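PDB 3U3W: transcriptional activator PlcR protein from Bacillus thuringiensis, which activates transcription of virulence genes as a quorum-sensing regulator, binding DNA through a helix-turn-helix domain when the signal peptide PapR occupies its tetratricopeptide-like domain. Local coordinates for residues Y131-L142 against I157-N168; A3-R14 against I37-S45. All blocks are in the same frame, centred on the assembly; numbering follows the deposited sequence. Where two conformers were deposited one is given.

Interaction 1: Y131-L142 against I157-N168; sequences YEYCILELKKLL and IENAIANIYAEN
Ile-164 and Leu-138 interlock where helices 131-143 and 153-167 run antiparallel, a helical hairpin of the tetratricopeptide-like domain, with segment axes 9.8 Å apart at an angle of 159°. Each is a knob in a hole of the other helix: Leu-138 sits among Ile-157, Ala-160, Ile-161 and Ile-164, and Ile-164 among Tyr-131, Cys-134, Ile-135 and Leu-138. Followed outward, Leu-138 puts CB against Ile-161 CG1 at 3.6 Å; beyond CG, branch CD1 meets the methyl of Ala-160 and branch CD2 turns to Ile-157 CG2. From the other side, Ile-164 splits its reach, CG2 lying by Tyr-131 CB and CD1 touching Cys-134 SG at 3.6 Å.

Two tyrosine rings lie along one margin. The Asn-168 amide stacks on one face of the Tyr-131 ring, planes 19° apart, and Asn-168 ND2 bonds to Ile-164 O (2.7 Å), which holds the amide in place; Tyr-124 of helix 109-125 is a second hydrogen-bond partner of ND2. Tyr-165 crosses Ile-135 at about a right angle, with Ile-135 CD1 over one face of the Tyr-165 ring, 3.8 Å from its centroid. With CG on the far side from the carbonyl carbon (chi1 -78°) and an extended chain beyond, Lys-139 brings NZ to Tyr-165 OH at 2.7 Å, at the ring edge.

At the far end Leu-142 CD2 packs on Ile-157 CG2. Helix 153-167 also contributes to the peptide site: Asn-159 hydrogen-bonds the peptide backbone and Ile-164 packs on one of its aromatic side chains, so a predominantly apolar seam with one polar link at its margin backs the signal-binding surface.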
loop_
_atom_site.group_PDB
_atom_site.type_symbol
_atom_site.label_atom_id
_atom_site.label_comp_id
_atom_site.label_asym_id
_atom_site.label_seq_id
_atom_site.Cartn_x
_atom_site.Cartn_y
_atom_site.Cartn_z
ATOM N N TYR A 131 3.637 -26.456 -19.730
ATOM C CA TYR A 131 4.364 -25.858 -18.616
ATOM C C TYR A 131 5.807 -25.522 -18.967
ATOM O O TYR A 131 6.350 -24.530 -18.483
ATOM C CB TYR A 131 4.328 -26.769 -17.389
ATOM C CG TYR A 131 5.372 -27.875 -17.395
ATOM C CD1 TYR A 131 6.649 -27.656 -16.886
ATOM C CD2 TYR A 131 5.075 -29.134 -17.897
ATOM C CE1 TYR A 131 7.603 -28.660 -16.876
ATOM C CE2 TYR A 131 6.024 -30.146 -17.904
ATOM C CZ TYR A 131 7.287 -29.903 -17.395
ATOM O OH TYR A 131 8.228 -30.912 -17.400
ATOM N N GLU A 132 6.421 -26.336 -19.819
ATOM C CA GLU A 132 7.840 -26.167 -20.141
ATOM C C GLU A 132 8.083 -24.962 -21.031
ATOM O O GLU A 132 9.081 -24.255 -20.884
ATOM C CB GLU A 132 8.402 -27.433 -20.793
ATOM C CG GLU A 132 9.833 -27.308 -21.315
ATOM C CD GLU A 132 10.447 -28.672 -21.663
ATOM O OE1 GLU A 132 10.263 -29.636 -20.874
ATOM O OE2 GLU A 132 11.103 -28.783 -22.727
ATOM N N TYR A 133 7.151 -24.721 -21.947
ATOM C CA TYR A 133 7.287 -23.612 -22.867
ATOM C C TYR A 133 7.005 -22.299 -22.129
ATOM O O TYR A 133 7.706 -21.299 -22.305
ATOM C CB TYR A 133 6.349 -23.810 -24.055
ATOM C CG TYR A 133 6.327 -22.658 -25.029
ATOM C CD1 TYR A 133 7.228 -22.595 -26.088
ATOM C CD2 TYR A 133 5.399 -21.635 -24.893
ATOM C CE1 TYR A 133 7.194 -21.538 -26.987
ATOM C CE2 TYR A 133 5.347 -20.592 -25.783
ATOM C CZ TYR A 133 6.248 -20.542 -26.825
ATOM O OH TYR A 133 6.200 -19.483 -27.699
ATOM N N CYS A 134 5.985 -22.316 -21.281
ATOM C CA CYS A 134 5.706 -21.173 -20.421
ATOM C C CYS A 134 6.948 -20.737 -19.617
ATOM O O CYS A 134 7.339 -19.571 -19.633
ATOM C CB CYS A 134 4.539 -21.494 -19.491
ATOM S SG CYS A 134 3.935 -20.082 -18.579
ATOM N N ILE A 135 7.576 -21.683 -18.931
ATOM C CA ILE A 135 8.764 -21.392 -18.139
ATOM C C ILE A 135 9.887 -20.779 -18.973
ATOM O O ILE A 135 10.521 -19.795 -18.557
ATOM C CB ILE A 135 9.291 -22.655 -17.432
ATOM C CG1 ILE A 135 8.369 -23.025 -16.273
ATOM C CG2 ILE A 135 10.717 -22.448 -16.952
ATOM C CD1 ILE A 135 8.706 -24.335 -15.636
ATOM N N LEU A 136 10.135 -21.355 -20.147
ATOM C CA LEU A 136 11.190 -20.842 -21.019
ATOM C C LEU A 136 10.910 -19.414 -21.491
ATOM O O LEU A 136 11.823 -18.601 -21.603
ATOM C CB LEU A 136 11.402 -21.770 -22.218
ATOM C CG LEU A 136 12.115 -23.092 -21.904
ATOM C CD1 LEU A 136 12.014 -24.093 -23.063
ATOM C CD2 LEU A 136 13.574 -22.851 -21.513
ATOM N N GLU A 137 9.648 -19.110 -21.779
ATOM C CA GLU A 137 9.283 -17.761 -22.182
ATOM C C GLU A 137 9.442 -16.787 -21.007
ATOM O O GLU A 137 9.973 -15.680 -21.162
ATOM C CB GLU A 137 7.865 -17.724 -22.734
ATOM C CG GLU A 137 7.719 -18.403 -24.090
ATOM C CD GLU A 137 8.790 -17.959 -25.089
ATOM O OE1 GLU A 137 9.052 -16.742 -25.210
ATOM O OE2 GLU A 137 9.379 -18.840 -25.751
ATOM N N LEU A 138 8.998 -17.211 -19.832
ATOM C CA LEU A 138 9.184 -16.414 -18.624
ATOM C C LEU A 138 10.660 -16.131 -18.333
ATOM O O LEU A 138 11.031 -14.995 -18.061
ATOM C CB LEU A 138 8.512 -17.088 -17.437
ATOM C CG LEU A 138 7.004 -17.001 -17.566
ATOM C CD1 LEU A 138 6.325 -17.684 -16.400
ATOM C CD2 LEU A 138 6.622 -15.538 -17.641
ATOM N N LYS A 139 11.502 -17.157 -18.417
ATOM C CA LYS A 139 12.933 -16.975 -18.210
ATOM C C LYS A 139 13.531 -15.962 -19.184
ATOM O O LYS A 139 14.494 -15.274 -18.862
ATOM C CB LYS A 139 13.678 -18.319 -18.276
ATOM C CG LYS A 139 13.540 -19.133 -16.994
ATOM C CD LYS A 139 14.229 -20.485 -17.070
ATOM C CE LYS A 139 14.421 -21.042 -15.660
ATOM N NZ LYS A 139 14.834 -22.465 -15.621
ATOM N N LYS A 140 12.942 -15.859 -20.367
ATOM C CA LYS A 140 13.445 -14.950 -21.389
ATOM C C LYS A 140 13.126 -13.502 -21.041
ATOM O O LYS A 140 13.927 -12.610 -21.293
ATOM C CB LYS A 140 12.912 -15.339 -22.777
ATOM C CG LYS A 140 13.765 -16.408 -23.481
ATOM C CD LYS A 140 13.063 -17.033 -24.702
ATOM C CE LYS A 140 12.437 -15.979 -25.618
ATOM N NZ LYS A 140 11.755 -16.593 -26.805
ATOM N N LEU A 141 11.955 -13.274 -20.456
ATOM C CA LEU A 141 11.626 -11.965 -19.895
ATOM C C LEU A 141 12.647 -11.579 -18.826
ATOM O O LEU A 141 13.077 -10.435 -18.762
ATOM C CB LEU A 141 10.217 -11.962 -19.301
ATOM C CG LEU A 141 9.066 -12.366 -20.218
ATOM C CD1 LEU A 141 7.699 -12.250 -19.503
ATOM C CD2 LEU A 141 9.088 -11.546 -21.495
ATOM N N LEU A 142 13.045 -12.529 -17.987
ATOM C CA LEU A 142 14.074 -12.248 -16.979
ATOM C C LEU A 142 15.377 -11.873 -17.635
ATOM O O LEU A 142 16.042 -10.935 -17.213
ATOM C CB LEU A 142 14.335 -13.453 -16.078
ATOM C CG LEU A 142 13.157 -13.948 -15.248
ATOM C CD1 LEU A 142 13.651 -14.973 -14.259
ATOM C CD2 LEU A 142 12.452 -12.787 -14.537
ATOM N N ILE A 157 7.679 -12.433 -11.802
ATOM C CA ILE A 157 7.925 -13.424 -12.843
ATOM C C ILE A 157 8.600 -14.698 -12.266
ATOM O O ILE A 157 8.218 -15.828 -12.599
ATOM C CB ILE A 157 8.717 -12.787 -14.020
ATOM C CG1 ILE A 157 7.850 -11.720 -14.705
ATOM C CG2 ILE A 157 9.141 -13.844 -15.050
ATOM C CD1 ILE A 157 8.603 -10.804 -15.654
ATOM N N GLU A 158 9.571 -14.514 -11.374
ATOM C CA GLU A 158 10.170 -15.652 -10.691
ATOM C C GLU A 158 9.162 -16.450 -9.877
ATOM O O GLU A 158 9.259 -17.680 -9.791
ATOM C CB GLU A 158 11.345 -15.210 -9.826
ATOM C CG GLU A 158 12.572 -14.859 -10.654
ATOM C CD GLU A 158 13.610 -14.101 -9.856
ATOM O OE1 GLU A 158 14.219 -13.152 -10.398
ATOM O OE2 GLU A 158 13.818 -14.454 -8.683
ATOM N N ASN A 159 8.193 -15.757 -9.284
ATOM C CA ASN A 159 7.187 -16.428 -8.491
ATOM C C ASN A 159 6.327 -17.299 -9.391
ATOM O O ASN A 159 6.077 -18.450 -9.065
ATOM C CB ASN A 159 6.336 -15.434 -7.677
ATOM C CG ASN A 159 5.113 -16.100 -7.030
ATOM O OD1 ASN A 159 5.195 -16.736 -5.977
ATOM N ND2 ASN A 159 3.990 -15.983 -7.682
ATOM N N ALA A 160 5.884 -16.763 -10.527
ATOM C CA ALA A 160 5.174 -17.581 -11.534
ATOM C C ALA A 160 5.991 -18.816 -11.973
ATOM O O ALA A 160 5.495 -19.938 -11.958
ATOM C CB ALA A 160 4.772 -16.736 -12.754
ATOM N N ILE A 161 7.253 -18.604 -12.332
ATOM C CA ILE A 161 8.129 -19.712 -12.665
ATOM C C ILE A 161 8.160 -20.765 -11.549
ATOM O O ILE A 161 8.018 -21.957 -11.810
ATOM C CB ILE A 161 9.555 -19.224 -12.982
ATOM C CG1 ILE A 161 9.571 -18.440 -14.301
ATOM C CG2 ILE A 161 10.508 -20.406 -13.040
ATOM C CD1 ILE A 161 10.873 -17.676 -14.577
ATOM N N ALA A 162 8.322 -20.325 -10.301
ATOM C CA ALA A 162 8.384 -21.257 -9.172
ATOM C C ALA A 162 7.071 -22.037 -8.958
ATOM O O ALA A 162 7.095 -23.221 -8.610
ATOM C CB ALA A 162 8.780 -20.521 -7.908
ATOM N N ASN A 163 5.936 -21.365 -9.167
ATOM C CA ASN A 163 4.620 -21.995 -9.088
ATOM C C ASN A 163 4.465 -23.110 -10.107
ATOM O O ASN A 163 3.833 -24.123 -9.842
ATOM C CB ASN A 163 3.501 -20.970 -9.358
ATOM C CG ASN A 163 3.237 -20.040 -8.173
ATOM O OD1 ASN A 163 3.709 -20.272 -7.066
ATOM N ND2 ASN A 163 2.466 -18.991 -8.410
ATOM N N ILE A 164 5.014 -22.891 -11.294
ATOM C CA ILE A 164 4.805 -23.808 -12.400
ATOM C C ILE A 164 5.671 -25.060 -12.240
ATOM O O ILE A 164 5.180 -26.172 -12.438
ATOM C CB ILE A 164 5.032 -23.120 -13.756
ATOM C CG1 ILE A 164 3.982 -22.020 -13.948
ATOM C CG2 ILE A 164 4.971 -24.147 -14.898
ATOM C CD1 ILE A 164 4.236 -21.135 -15.139
ATOM N N TYR A 165 6.935 -24.874 -11.862
ATOM C CA TYR A 165 7.785 -25.995 -11.437
ATOM C C TYR A 165 7.053 -26.797 -10.370
ATOM O O TYR A 165 6.969 -28.029 -10.436
ATOM C CB TYR A 165 9.107 -25.497 -10.845
ATOM C CG TYR A 165 10.187 -25.169 -11.853
ATOM C CD1 TYR A 165 10.447 -26.015 -12.918
ATOM C CD2 TYR A 165 10.956 -24.006 -11.728
ATOM C CE1 TYR A 165 11.440 -25.717 -13.849
ATOM C CE2 TYR A 165 11.950 -23.698 -12.645
ATOM C CZ TYR A 165 12.190 -24.564 -13.707
ATOM O OH TYR A 165 13.178 -24.284 -14.630
ATOM N N ALA A 166 6.495 -26.097 -9.389
ATOM C CA ALA A 166 5.949 -26.797 -8.235
ATOM C C ALA A 166 4.711 -27.619 -8.572
ATOM O O ALA A 166 4.524 -28.713 -8.055
ATOM C CB ALA A 166 5.685 -25.837 -7.068
ATOM N N GLU A 167 3.849 -27.106 -9.425
ATOM C CA GLU A 167 2.621 -27.842 -9.670
ATOM C C GLU A 167 2.762 -28.890 -10.783
ATOM O O GLU A 167 1.820 -29.621 -11.083
ATOM C CB GLU A 167 1.440 -26.901 -9.881
ATOM C CG GLU A 167 1.382 -26.176 -11.183
ATOM C CD GLU A 167 0.070 -25.413 -11.320
ATOM O OE1 GLU A 167 -0.799 -25.562 -10.427
ATOM O OE2 GLU A 167 -0.089 -24.669 -12.308
ATOM N N ASN A 168 3.958 -28.967 -11.363
ATOM C CA ASN A 168 4.285 -29.994 -12.339
ATOM C C ASN A 168 5.346 -30.998 -11.843
ATOM O O ASN A 168 6.125 -31.543 -12.637
ATOM C CB ASN A 168 4.704 -29.350 -13.671
ATOM C CG ASN A 168 3.557 -28.627 -14.348
ATOM O OD1 ASN A 168 2.816 -29.220 -15.139
ATOM N ND2 ASN A 168 3.391 -27.344 -14.031
#

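Interaction 2: A3-R14 against I37-S45. With nucleotides of chain F.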
loop_
_atom_site.group_PDB
_atom_site.type_symbol
_atom_site.label_atom_id
_atom_site.label_comp_id
_atom_site.label_asym_id
_atom_site.label_seq_id
_atom_site.Cartn_x
_atom_site.Cartn_y
_atom_site.Cartn_z
ATOM N N ALA A 3 12.015 16.346 -23.545
ATOM C CA ALA A 3 10.814 15.725 -22.991
ATOM C C ALA A 3 9.726 16.749 -22.651
ATOM O O ALA A 3 9.755 17.374 -21.586
ATOM C CB ALA A 3 11.160 14.892 -21.762
ATOM N N GLU A 4 8.760 16.916 -23.550
ATOM C CA GLU A 4 7.693 17.882 -23.322
ATOM C C GLU A 4 6.507 17.290 -22.554
ATOM O O GLU A 4 5.598 18.019 -22.145
ATOM C CB GLU A 4 7.217 18.505 -24.638
ATOM C CG GLU A 4 6.665 19.919 -24.459
ATOM C CD GLU A 4 5.461 20.204 -25.332
ATOM O OE1 GLU A 4 5.108 19.339 -26.162
ATOM O OE2 GLU A 4 4.864 21.294 -25.182
ATOM N N LYS A 5 6.521 15.974 -22.357
ATOM C CA LYS A 5 5.441 15.306 -21.623
ATOM C C LYS A 5 5.418 15.710 -20.147
ATOM O O LYS A 5 4.350 16.011 -19.603
ATOM C CB LYS A 5 5.535 13.779 -21.741
ATOM C CG LYS A 5 5.496 13.219 -23.155
ATOM C CD LYS A 5 5.371 11.697 -23.119
ATOM C CE LYS A 5 5.388 11.097 -24.516
ATOM N NZ LYS A 5 6.663 11.388 -25.227
ATOM N N LEU A 6 6.590 15.702 -19.501
ATOM C CA LEU A 6 6.708 16.196 -18.124
ATOM C C LEU A 6 6.169 17.617 -18.014
ATOM O O LEU A 6 5.344 17.910 -17.150
ATOM C CB LEU A 6 8.162 16.165 -17.637
ATOM C CG LEU A 6 8.423 16.757 -16.243
ATOM C CD1 LEU A 6 7.534 16.112 -15.200
ATOM C CD2 LEU A 6 9.884 16.620 -15.838
ATOM N N GLY A 7 6.638 18.484 -18.911
ATOM C CA GLY A 7 6.242 19.881 -18.933
ATOM C C GLY A 7 4.748 20.137 -18.858
ATOM O O GLY A 7 4.290 20.889 -17.995
ATOM N N SER A 8 3.980 19.522 -19.754
ATOM C CA SER A 8 2.545 19.786 -19.800
ATOM C C SER A 8 1.766 19.081 -18.689
ATOM O O SER A 8 0.655 19.475 -18.359
ATOM C CB SER A 8 1.962 19.450 -21.173
ATOM O OG SER A 8 2.456 18.212 -21.639
ATOM N N GLU A 9 2.349 18.037 -18.125
ATOM C CA GLU A 9 1.796 17.422 -16.929
ATOM C C GLU A 9 1.900 18.392 -15.745
ATOM O O GLU A 9 0.970 18.540 -14.945
ATOM C CB GLU A 9 2.515 16.106 -16.628
ATOM C CG GLU A 9 1.890 15.298 -15.498
ATOM C CD GLU A 9 0.491 14.799 -15.832
ATOM O OE1 GLU A 9 0.069 14.927 -17.005
ATOM O OE2 GLU A 9 -0.187 14.277 -14.919
ATOM N N ILE A 10 3.031 19.076 -15.646
ATOM C CA ILE A 10 3.186 20.101 -14.620
ATOM C C ILE A 10 2.238 21.290 -14.840
ATOM O O ILE A 10 1.657 21.810 -13.887
ATOM C CB ILE A 10 4.657 20.577 -14.512
ATOM C CG1 ILE A 10 5.513 19.485 -13.854
ATOM C CG2 ILE A 10 4.754 21.887 -13.736
ATOM C CD1 ILE A 10 6.975 19.839 -13.722
ATOM N N LYS A 11 2.086 21.709 -16.096
ATOM C CA LYS A 11 1.217 22.833 -16.452
ATOM C C LYS A 11 -0.252 22.473 -16.252
ATOM O O LYS A 11 -1.045 23.276 -15.761
ATOM C CB LYS A 11 1.448 23.238 -17.911
ATOM C CG LYS A 11 0.454 24.267 -18.476
ATOM C CD LYS A 11 0.884 24.695 -19.882
ATOM C CE LYS A 11 0.068 25.864 -20.425
ATOM N NZ LYS A 11 -1.185 25.426 -21.099
ATOM N N LYS A 12 -0.599 21.257 -16.650
ATOM C CA LYS A 12 -1.946 20.731 -16.489
ATOM C C LYS A 12 -2.365 20.727 -15.019
ATOM O O LYS A 12 -3.463 21.167 -14.681
ATOM C CB LYS A 12 -2.021 19.321 -17.098
ATOM C CG LYS A 12 -3.255 18.495 -16.741
ATOM C CD LYS A 12 -3.434 17.348 -17.747
ATOM C CE LYS A 12 -4.404 16.275 -17.255
ATOM N NZ LYS A 12 -3.775 15.323 -16.285
ATOM N N ILE A 13 -1.478 20.241 -14.150
ATOM C CA ILE A 13 -1.782 20.133 -12.726
ATOM C C ILE A 13 -1.737 21.492 -12.013
ATOM O O ILE A 13 -2.472 21.718 -11.050
ATOM C CB ILE A 13 -0.846 19.115 -12.017
ATOM C CG1 ILE A 13 -0.916 17.758 -12.710
ATOM C CG2 ILE A 13 -1.219 18.970 -10.553
ATOM C CD1 ILE A 13 0.079 16.760 -12.194
ATOM N N ARG A 14 -0.879 22.394 -12.489
ATOM C CA ARG A 14 -0.833 23.753 -11.949
ATOM C C ARG A 14 -2.105 24.530 -12.266
ATOM O O ARG A 14 -2.606 25.254 -11.418
ATOM C CB ARG A 14 0.377 24.538 -12.474
ATOM C CG ARG A 14 0.296 26.030 -12.145
ATOM C CD ARG A 14 1.477 26.834 -12.666
ATOM N NE ARG A 14 1.609 26.790 -14.120
ATOM C CZ ARG A 14 0.832 27.452 -14.975
ATOM N NH1 ARG A 14 1.049 27.346 -16.285
ATOM N NH2 ARG A 14 -0.163 28.214 -14.526
ATOM N N ILE A 37 10.323 24.914 -17.792
ATOM C CA ILE A 37 9.991 23.544 -17.405
ATOM C C ILE A 37 8.693 23.056 -18.070
ATOM O O ILE A 37 8.629 21.921 -18.551
ATOM C CB ILE A 37 9.893 23.391 -15.871
ATOM C CG1 ILE A 37 11.279 23.516 -15.245
ATOM C CG2 ILE A 37 9.280 22.049 -15.488
ATOM C CD1 ILE A 37 11.242 23.644 -13.756
ATOM N N GLU A 38 7.669 23.907 -18.119
ATOM C CA GLU A 38 6.399 23.520 -18.749
ATOM C C GLU A 38 6.454 23.418 -20.278
ATOM O O GLU A 38 5.638 22.732 -20.881
ATOM C CB GLU A 38 5.268 24.461 -18.346
ATOM C CG GLU A 38 5.065 24.577 -16.857
ATOM C CD GLU A 38 3.857 25.430 -16.490
ATOM O OE1 GLU A 38 3.453 26.316 -17.291
ATOM O OE2 GLU A 38 3.311 25.199 -15.388
ATOM N N SER A 39 7.411 24.105 -20.896
ATOM C CA SER A 39 7.541 24.096 -22.352
ATOM C C SER A 39 8.403 22.932 -22.843
ATOM O O SER A 39 8.507 22.697 -24.047
ATOM C CB SER A 39 8.117 25.426 -22.860
ATOM O OG SER A 39 9.527 25.475 -22.701
ATOM N N GLY A 40 9.022 22.218 -21.908
ATOM C CA GLY A 40 9.815 21.050 -22.237
ATOM C C GLY A 40 11.268 21.353 -22.549
ATOM O O GLY A 40 12.032 20.455 -22.887
ATOM N N ALA A 41 11.655 22.617 -22.423
ATOM C CA ALA A 41 12.992 23.072 -22.810
ATOM C C ALA A 41 14.053 22.672 -21.797
ATOM O O ALA A 41 15.251 22.831 -22.031
ATOM C CB ALA A 41 12.999 24.587 -22.988
ATOM N N VAL A 42 13.610 22.142 -20.671
ATOM C CA VAL A 42 14.505 21.915 -19.566
ATOM C C VAL A 42 14.008 20.779 -18.682
ATOM O O VAL A 42 12.810 20.626 -18.470
ATOM C CB VAL A 42 14.653 23.219 -18.745
ATOM C CG1 VAL A 42 14.681 22.925 -17.268
ATOM C CG2 VAL A 42 15.892 23.986 -19.184
ATOM N N TYR A 43 14.938 19.967 -18.198
ATOM C CA TYR A 43 14.670 19.069 -17.089
ATOM C C TYR A 43 14.992 19.821 -15.800
ATOM O O TYR A 43 16.038 20.463 -15.701
ATOM C CB TYR A 43 15.562 17.829 -17.163
ATOM C CG TYR A 43 15.103 16.741 -18.110
ATOM C CD1 TYR A 43 13.867 16.805 -18.749
ATOM C CD2 TYR A 43 15.907 15.632 -18.346
ATOM C CE1 TYR A 43 13.459 15.798 -19.610
ATOM C CE2 TYR A 43 15.508 14.625 -19.196
ATOM C CZ TYR A 43 14.288 14.707 -19.830
ATOM O OH TYR A 43 13.914 13.684 -20.681
ATOM N N PRO A 44 14.099 19.744 -14.806
ATOM C CA PRO A 44 14.368 20.418 -13.534
ATOM C C PRO A 44 15.255 19.574 -12.619
ATOM O O PRO A 44 15.226 18.350 -12.695
ATOM C CB PRO A 44 12.970 20.572 -12.927
ATOM C CG PRO A 44 12.230 19.364 -13.429
ATOM C CD PRO A 44 12.766 19.113 -14.831
ATOM N N SER A 45 16.038 20.235 -11.771
ATOM C CA SER A 45 16.850 19.552 -10.760
ATOM C C SER A 45 15.999 18.994 -9.617
ATOM O O SER A 45 14.813 19.307 -9.500
ATOM C CB SER A 45 17.921 20.491 -10.196
ATOM O OG SER A 45 17.831 21.784 -10.775
ATOM P P DT F 11 18.661 20.791 -19.375
ATOM O OP1 DT F 11 17.652 19.833 -18.882
ATOM O OP2 DT F 11 18.358 21.655 -20.533
ATOM O "O5'" DT F 11 19.095 21.781 -18.181
ATOM C "C5'" DT F 11 19.096 21.403 -16.802
ATOM C "C4'" DT F 11 19.199 22.634 -15.910
ATOM O "O4'" DT F 11 20.344 23.379 -16.383
ATOM C "C3'" DT F 11 18.049 23.635 -16.013
ATOM O "O3'" DT F 11 16.901 23.367 -15.148
ATOM C "C2'" DT F 11 18.691 24.994 -15.774
ATOM C "C1'" DT F 11 20.158 24.749 -16.101
ATOM N N1 DT F 11 20.650 25.545 -17.244
ATOM C C2 DT F 11 21.240 26.748 -16.946
ATOM O O2 DT F 11 21.364 27.158 -15.805
ATOM N N3 DT F 11 21.684 27.445 -18.039
ATOM C C4 DT F 11 21.597 27.062 -19.364
ATOM O O4 DT F 11 22.036 27.770 -20.261
ATOM C C5 DT F 11 20.957 25.789 -19.604
ATOM C C7 DT F 11 20.801 25.281 -21.008
ATOM C C6 DT F 11 20.514 25.096 -18.544
ATOM P P DT F 12 16.980 23.599 -13.557
ATOM O OP1 DT F 12 18.134 22.841 -13.041
ATOM O OP2 DT F 12 15.637 23.368 -13.001
ATOM O "O5'" DT F 12 17.289 25.157 -13.399
ATOM C "C5'" DT F 12 18.119 25.579 -12.324
ATOM C "C4'" DT F 12 18.379 27.072 -12.387
ATOM O "O4'" DT F 12 18.957 27.423 -13.671
ATOM C "C3'" DT F 12 17.158 27.976 -12.193
ATOM O "O3'" DT F 12 17.379 28.644 -10.941
ATOM C "C2'" DT F 12 17.137 28.889 -13.433
ATOM C "C1'" DT F 12 18.560 28.743 -13.979
ATOM N N1 DT F 12 18.738 28.922 -15.447
ATOM C C2 DT F 12 19.606 29.892 -15.895
ATOM O O2 DT F 12 20.227 30.621 -15.149
ATOM N N3 DT F 12 19.722 29.978 -17.257
ATOM C C4 DT F 12 19.074 29.207 -18.199
ATOM O O4 DT F 12 19.253 29.376 -19.399
ATOM C C5 DT F 12 18.178 28.202 -17.669
ATOM C C7 DT F 12 17.412 27.293 -18.590
ATOM C C6 DT F 12 18.059 28.110 -16.335
#
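Arg-14 and Glu-38 join the first helix of the helix-turn-helix domain to the end of helix 31-38, by way of a salt bridge in which guanidinium and carboxylate are nearly coplanar. Arg-14 NE meets Glu-38 OE2 at 2.7 Å and Arg-14 NH1 meets Glu-38 OE1 at 2.8 Å, a side-on grip with both oxygens using their syn lone pairs. A bend at chi3 (61°) in Arg-14 turns this edge to the acid, while NH2 bonds to Leu-19 O and pairs with a DNA phosphate. Glu-38 OE1 is also held by Gln-21, so the buried carboxylate is fixed from several sides and would be expected to stay ionised.

Close backbone packing comes next. Gly-7 lies against the final turn of helix 31-38, its CA 3.2 Å from Ile-37 O, and this bare CA lets the two backbones come so close. Gly-40, with positive phi, ends that helix in a Schellman motif and brings its CA within 4.0 Å of Glu-4 CA.

Apolar contacts are few: Ile-10 CD1 rests on Ile-37 CG2, and Leu-6 CD2 meets Pro-44 CD tip to tip. These last two residues also pack on Met-46 of the second subunit. Ala-3 CB lies at the edge of the Tyr-43 ring, in its plane.

The loop after the helix faces the DNA backbone. The Ser-45 hydroxyl approaches a phosphate oxygen of DT12 of chain F, though the detail there is uncertain. Tyr-43 N donates to OP1 of DT11 of chain F at 2.8 Å, almost straight (164°).

How the interactions relate
The two contacts lie in different domains, their centres about 41 Å apart and their nearest atoms about 23 Å apart, and they share no helix. Interaction 1 belongs to the regulatory domain: most of its residues are buried, interlocking branched aliphatic side chains do the work, and one of its helices borders the signal peptide. Interaction 2 mixes buried and exposed residues near the amino terminus; there a buried ion pair and glycine-mediated backbone closeness replace a broad apolar seam, and the loop ends on phosphates. Polar chemistry is thus marginal in 131-142 against 157-168, between paired helices, but central in 3-14 against 37-45, where the ion pair lies beside the DNA.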